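Local coordinates for initiator protein NS1 (Human bocavirus, PDB 4KW3), which probably binds and unwinds the viral replication origin and nicks one DNA strand to start rolling-circle replication, here represented by its N-terminal origin-recognition/nickase domain, at residues L38-G41 with T42-S45; C228-P231 with D232-F235. One frame throughout, in Å; residues are numbered along the deposited sequence.

Contact 1: residues L38-G41 with T42-S45; sequences LAHG and TEQS
His40 and Glu43 are brought together by two torsions: the imidazole swings out with CG opposite the backbone N (chi1 -175°), while the Glu43 chain kinks at chi2 (-91°) and folds its carboxylate back over the preceding loop. There His40 ND1 donates to Glu43 OE1 over 3.1 Å in a fairly straight bond. The oxygen lies practically in the imidazole plane, at the ring edge, yet the ring and carboxylate planes stand almost perpendicular, and ND1 comes in from above the carboxylate plane.

The second oxygen, OE2, faces the backbone of the loop. It takes the N-H of Gly41, in a bond whose modelled length is too short to be trusted at this resolution, and more weakly that of Thr42, with Thr42 N at 3.0 Å from Glu43 OE2. The backbone here is a type II beta turn from Ala39 to Thr42, closed by a weak bond of 3.1 Å from Thr42 N to Ala39 O. Gly41 sits at its third position with a positive phi, where a CB would collide with the carbonyl of His40. Thr42 OG1 also points back at Ala39 O, and the Thr42 side chain touches Leu69 of helix 60-69 and Arg72.

The turn joins helix 31-38 to helix 43-49, and Glu43, the first residue of the second helix, reaches back across it. With ND1 as donor, Glu43 is probably ionised, and a carboxylate this close would probably favour a doubly protonated, cationic imidazole.

Contact 2: residues C228-P231 with D232-F235; sequences CTSP and DNWF
Ser230 and Asn233 close a single turn of 3-10 helix, with Pro231 and Asp232 at its middle, in the loop between helix 225-228 and strand 241-247 of the nickase domain. Two main-chain bonds make the turn: Asn233 N to Ser230 O at 2.8 Å, then Trp234 N to Pro231 O at 3.1 Å.

A side-chain bond doubles the first of these. Ser230 OG, held between its own backbone N and carbonyl carbon (chi1 63°), receives Asn233 ND2 at 2.9 Å, somewhat tilted from the amide plane. The same amide is also tied to the start of helix 257-268 and the loop before it: OD1 accepts from Lys258 N, and ND2 makes a second, weak bond to His255 O. The amide thus staples the turn to its neighbour and has its rotation fixed. The Thr229 hydroxyl bonds to Pro225 O at the start of helix 225-228.

Van der Waals contact centres on Thr229. Its CG2 rests against the backbone of Asn233, 3.5 Å from Asn233 O. Trp234 crosses Thr229 at about a right angle, and its indole offers an edge: Thr229 CB sits near the ring plane, 3.8 Å from Trp234 CE3.

Overall arrangement
Contact 1 and contact 2 are both partly buried tight turns that follow a helix, set toward the periphery of the domain with centres about 24 Å apart and no touch between them. They hold different elements. Residues 38-45 link two consecutive helices and pack against helices 60-69 and 74-94; residues 228-235 lead from helix 225-228 toward strand 241-247 and lean on strand 216-217 and helix 257-268. Their chemistry differs accordingly. Contact 1 is organised by a carboxylate reaching back over a glycine-containing turn, whereas contact 2 relies on neutral hydroxyl and amide groups plus an indole edge. Both lie away from the predicted metal site and nuclease tyrosine.

Contact 1: residues L38-G41 with T42-S45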
ATOM      1  N   LEU A  38     -13.510  -2.025  -4.052  1.00 55.03           N
ATOM      2  CA  LEU A  38     -12.430  -1.046  -4.184  1.00 53.15           C
ATOM      3  C   LEU A  38     -12.120  -0.619  -5.619  1.00 55.04           C
ATOM      4  O   LEU A  38     -11.623   0.486  -5.845  1.00 52.05           O
ATOM      5  CB  LEU A  38     -11.140  -1.574  -3.544  1.00 46.89           C
ATOM      6  CG  LEU A  38     -11.270  -2.013  -2.090  1.00 43.68           C
ATOM      7  CD1 LEU A  38      -9.925  -2.463  -1.564  1.00 37.10           C
ATOM      8  CD2 LEU A  38     -11.863  -0.897  -1.230  1.00 47.47           C
ATOM      9  N   ALA A  39     -12.410  -1.483  -6.586  1.00 59.06           N
ATOM     10  CA  ALA A  39     -11.970  -1.251  -7.962  1.00 55.76           C
ATOM     11  C   ALA A  39     -13.087  -1.582  -8.938  1.00 62.57           C
ATOM     12  O   ALA A  39     -12.893  -2.330  -9.912  1.00 54.92           O
ATOM     13  CB  ALA A  39     -10.731  -2.086  -8.267  1.00 43.33           C
ATOM     14  N   HIS A  40     -14.269  -1.047  -8.660  1.00 56.96           N
ATOM     15  CA  HIS A  40     -15.389  -1.320  -9.522  1.00 52.76           C
ATOM     16  C   HIS A  40     -15.064  -0.866 -10.947  1.00 60.50           C
ATOM     17  O   HIS A  40     -14.569   0.248 -11.155  1.00 59.14           O
ATOM     18  CB  HIS A  40     -16.651  -0.646  -9.014  1.00 60.21           C
ATOM     19  CG  HIS A  40     -17.858  -0.999  -9.812  1.00 71.26           C
ATOM     20  ND1 HIS A  40     -18.103  -2.285 -10.248  1.00 70.83           N
ATOM     21  CD2 HIS A  40     -18.865  -0.236 -10.297  1.00 73.35           C
ATOM     22  CE1 HIS A  40     -19.226  -2.302 -10.942  1.00 70.97           C
ATOM     23  NE2 HIS A  40     -19.705  -1.071 -10.988  1.00 74.95           N
ATOM     24  N   GLY A  41     -15.295  -1.759 -11.912  1.00 59.87           N
ATOM     25  CA  GLY A  41     -14.936  -1.516 -13.300  1.00 50.95           C
ATOM     26  C   GLY A  41     -13.771  -2.373 -13.792  1.00 61.65           C
ATOM     27  O   GLY A  41     -13.421  -2.345 -14.975  1.00 67.64           O
ATOM     28  N   THR A  42     -13.184  -3.158 -12.892  1.00 52.07           N
ATOM     29  CA  THR A  42     -11.983  -3.912 -13.208  1.00 51.70           C
ATOM     30  C   THR A  42     -12.276  -5.382 -13.035  1.00 58.23           C
ATOM     31  O   THR A  42     -11.409  -6.219 -13.294  1.00 59.95           O
ATOM     32  CB  THR A  42     -10.796  -3.621 -12.227  1.00 50.44           C
ATOM     33  OG1 THR A  42     -11.215  -3.887 -10.887  1.00 45.55           O
ATOM     34  CG2 THR A  42     -10.275  -2.195 -12.327  1.00 44.66           C
ATOM     35  N   GLU A  43     -13.479  -5.705 -12.563  1.00 59.04           N
ATOM     36  CA  GLU A  43     -13.716  -7.077 -12.115  1.00 63.40           C
ATOM     37  C   GLU A  43     -13.560  -8.082 -13.245  1.00 61.84           C
ATOM     38  O   GLU A  43     -13.057  -9.178 -13.028  1.00 68.49           O
ATOM     39  CB  GLU A  43     -15.051  -7.244 -11.372  1.00 53.18           C
ATOM     40  CG  GLU A  43     -16.137  -6.321 -11.801  1.00 68.30           C
ATOM     41  CD  GLU A  43     -16.190  -5.030 -11.012  1.00 65.72           C
ATOM     42  OE1 GLU A  43     -16.798  -5.035  -9.921  1.00 71.33           O
ATOM     43  OE2 GLU A  43     -15.674  -4.009 -11.508  1.00 59.82           O
ATOM     44  N   GLN A  44     -13.936  -7.689 -14.456  1.00 67.39           N
ATOM     45  CA  GLN A  44     -13.785  -8.576 -15.601  1.00 70.95           C
ATOM     46  C   GLN A  44     -12.330  -8.690 -16.017  1.00 65.78           C
ATOM     47  O   GLN A  44     -11.843  -9.788 -16.293  1.00 61.28           O
ATOM     48  CB  GLN A  44     -14.613  -8.092 -16.785  1.00 72.75           C
ATOM     49  CG  GLN A  44     -14.722  -9.122 -17.870  1.00 76.57           C
ATOM     50  CD  GLN A  44     -15.286 -10.436 -17.356  1.00 89.77           C
ATOM     51  OE1 GLN A  44     -14.839 -11.513 -17.757  1.00 93.43           O
ATOM     52  NE2 GLN A  44     -16.274 -10.354 -16.463  1.00 92.53           N
ATOM     53  N   SER A  45     -11.643  -7.550 -16.055  1.00 53.26           N
ATOM     54  CA  SER A  45     -10.221  -7.545 -16.348  1.00 47.74           C
ATOM     55  C   SER A  45      -9.447  -8.491 -15.416  1.00 55.42           C
ATOM     56  O   SER A  45      -8.601  -9.252 -15.885  1.00 55.86           O
ATOM     57  CB  SER A  45      -9.667  -6.129 -16.237  1.00 54.85           C
ATOM     58  OG  SER A  45     -10.079  -5.327 -17.328  1.00 64.45           O
TER

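Contact 2: residues C228-P231 with D232-F235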
ATOM      1  N   CYS A 228       2.731 -10.303 -13.872  1.00 50.17           N
ATOM      2  CA  CYS A 228       2.503  -8.891 -13.572  1.00 35.97           C
ATOM      3  C   CYS A 228       3.744  -8.040 -13.668  1.00 43.09           C
ATOM      4  O   CYS A 228       3.650  -6.816 -13.586  1.00 41.27           O
ATOM      5  CB  CYS A 228       1.891  -8.723 -12.182  1.00 34.89           C
ATOM      6  SG  CYS A 228       0.395  -9.677 -11.895  1.00 60.67           S
ATOM      7  N   THR A 229       4.906  -8.683 -13.742  1.00 45.77           N
ATOM      8  CA  THR A 229       6.194  -7.970 -13.776  1.00 35.27           C
ATOM      9  C   THR A 229       6.837  -8.139 -15.123  1.00 41.82           C
ATOM     10  O   THR A 229       6.974  -9.266 -15.621  1.00 54.38           O
ATOM     11  CB  THR A 229       7.186  -8.510 -12.689  1.00 43.57           C
ATOM     12  OG1 THR A 229       6.539  -8.518 -11.408  1.00 34.48           O
ATOM     13  CG2 THR A 229       8.474  -7.693 -12.632  1.00 34.18           C
ATOM     14  N   SER A 230       7.230  -7.025 -15.725  1.00 38.50           N
ATOM     15  CA  SER A 230       7.946  -7.075 -16.999  1.00 47.17           C
ATOM     16  C   SER A 230       9.415  -7.433 -16.777  1.00 50.88           C
ATOM     17  O   SER A 230      10.015  -7.046 -15.782  1.00 46.10           O
ATOM     18  CB  SER A 230       7.787  -5.759 -17.752  1.00 37.99           C
ATOM     19  OG  SER A 230       8.365  -4.695 -17.026  1.00 36.79           O
ATOM     20  N   PRO A 231      10.001  -8.179 -17.718  1.00 53.64           N
ATOM     21  CA  PRO A 231      11.334  -8.777 -17.545  1.00 46.08           C
ATOM     22  C   PRO A 231      12.447  -7.831 -17.096  1.00 45.72           C
ATOM     23  O   PRO A 231      13.174  -8.201 -16.190  1.00 55.07           O
ATOM     24  CB  PRO A 231      11.609  -9.355 -18.921  1.00 41.47           C
ATOM     25  CG  PRO A 231      10.247  -9.767 -19.366  1.00 42.04           C
ATOM     26  CD  PRO A 231       9.320  -8.704 -18.910  1.00 40.76           C
ATOM     27  N   ASP A 232      12.543  -6.628 -17.646  1.00 55.38           N
ATOM     28  CA  ASP A 232      13.528  -5.641 -17.175  1.00 53.70           C
ATOM     29  C   ASP A 232      13.361  -5.218 -15.704  1.00 53.69           C
ATOM     30  O   ASP A 232      14.231  -4.571 -15.117  1.00 61.90           O
ATOM     31  CB  ASP A 232      13.464  -4.397 -18.048  1.00 58.47           C
ATOM     32  CG  ASP A 232      13.884  -4.674 -19.468  1.00 71.48           C
ATOM     33  OD1 ASP A 232      14.500  -5.735 -19.711  1.00 71.23           O
ATOM     34  OD2 ASP A 232      13.591  -3.830 -20.337  1.00 79.27           O
ATOM     35  N   ASN A 233      12.237  -5.572 -15.105  1.00 46.56           N
ATOM     36  CA  ASN A 233      11.993  -5.181 -13.732  1.00 50.35           C
ATOM     37  C   ASN A 233      11.948  -6.352 -12.766  1.00 46.12           C
ATOM     38  O   ASN A 233      11.488  -6.231 -11.631  1.00 47.31           O
ATOM     39  CB  ASN A 233      10.708  -4.364 -13.676  1.00 45.14           C
ATOM     40  CG  ASN A 233      10.835  -3.064 -14.438  1.00 48.05           C
ATOM     41  OD1 ASN A 233      11.358  -2.082 -13.908  1.00 49.44           O
ATOM     42  ND2 ASN A 233      10.394  -3.059 -15.707  1.00 42.98           N
ATOM     43  N   TRP A 234      12.480  -7.482 -13.205  1.00 45.87           N
ATOM     44  CA  TRP A 234      12.455  -8.675 -12.382  1.00 41.97           C
ATOM     45  C   TRP A 234      13.633  -8.721 -11.436  1.00 45.35           C
ATOM     46  O   TRP A 234      14.782  -8.570 -11.845  1.00 55.46           O
ATOM     47  CB  TRP A 234      12.447  -9.910 -13.240  1.00 40.74           C
ATOM     48  CG  TRP A 234      12.292 -11.150 -12.463  1.00 44.26           C
ATOM     49  CD1 TRP A 234      13.279 -12.016 -12.077  1.00 46.22           C
ATOM     50  CD2 TRP A 234      11.057 -11.697 -11.985  1.00 39.41           C
ATOM     51  NE1 TRP A 234      12.722 -13.076 -11.392  1.00 51.76           N
ATOM     52  CE2 TRP A 234      11.362 -12.897 -11.316  1.00 40.31           C
ATOM     53  CE3 TRP A 234       9.720 -11.283 -12.058  1.00 41.06           C
ATOM     54  CZ2 TRP A 234      10.386 -13.693 -10.737  1.00 36.84           C
ATOM     55  CZ3 TRP A 234       8.741 -12.080 -11.472  1.00 41.74           C
ATOM     56  CH2 TRP A 234       9.079 -13.269 -10.830  1.00 37.94           C
ATOM     57  N   PHE A 235      13.331  -8.889 -10.159  1.00 46.63           N
ATOM     58  CA  PHE A 235      14.354  -8.985  -9.141  1.00 38.53           C
ATOM     59  C   PHE A 235      14.569 -10.460  -8.882  1.00 41.63           C
ATOM     60  O   PHE A 235      13.693 -11.133  -8.315  1.00 37.99           O
ATOM     61  CB  PHE A 235      13.911  -8.266  -7.877  1.00 32.32           C
ATOM     62  CG  PHE A 235      14.015  -6.763  -7.953  1.00 44.55           C
ATOM     63  CD1 PHE A 235      15.214  -6.115  -7.682  1.00 31.40           C
ATOM     64  CD2 PHE A 235      12.893  -5.990  -8.250  1.00 35.27           C
ATOM     65  CE1 PHE A 235      15.285  -4.712  -7.695  1.00 35.32           C
ATOM     66  CE2 PHE A 235      12.958  -4.591  -8.293  1.00 30.45           C
ATOM     67  CZ  PHE A 235      14.165  -3.951  -8.023  1.00 36.51           C
TER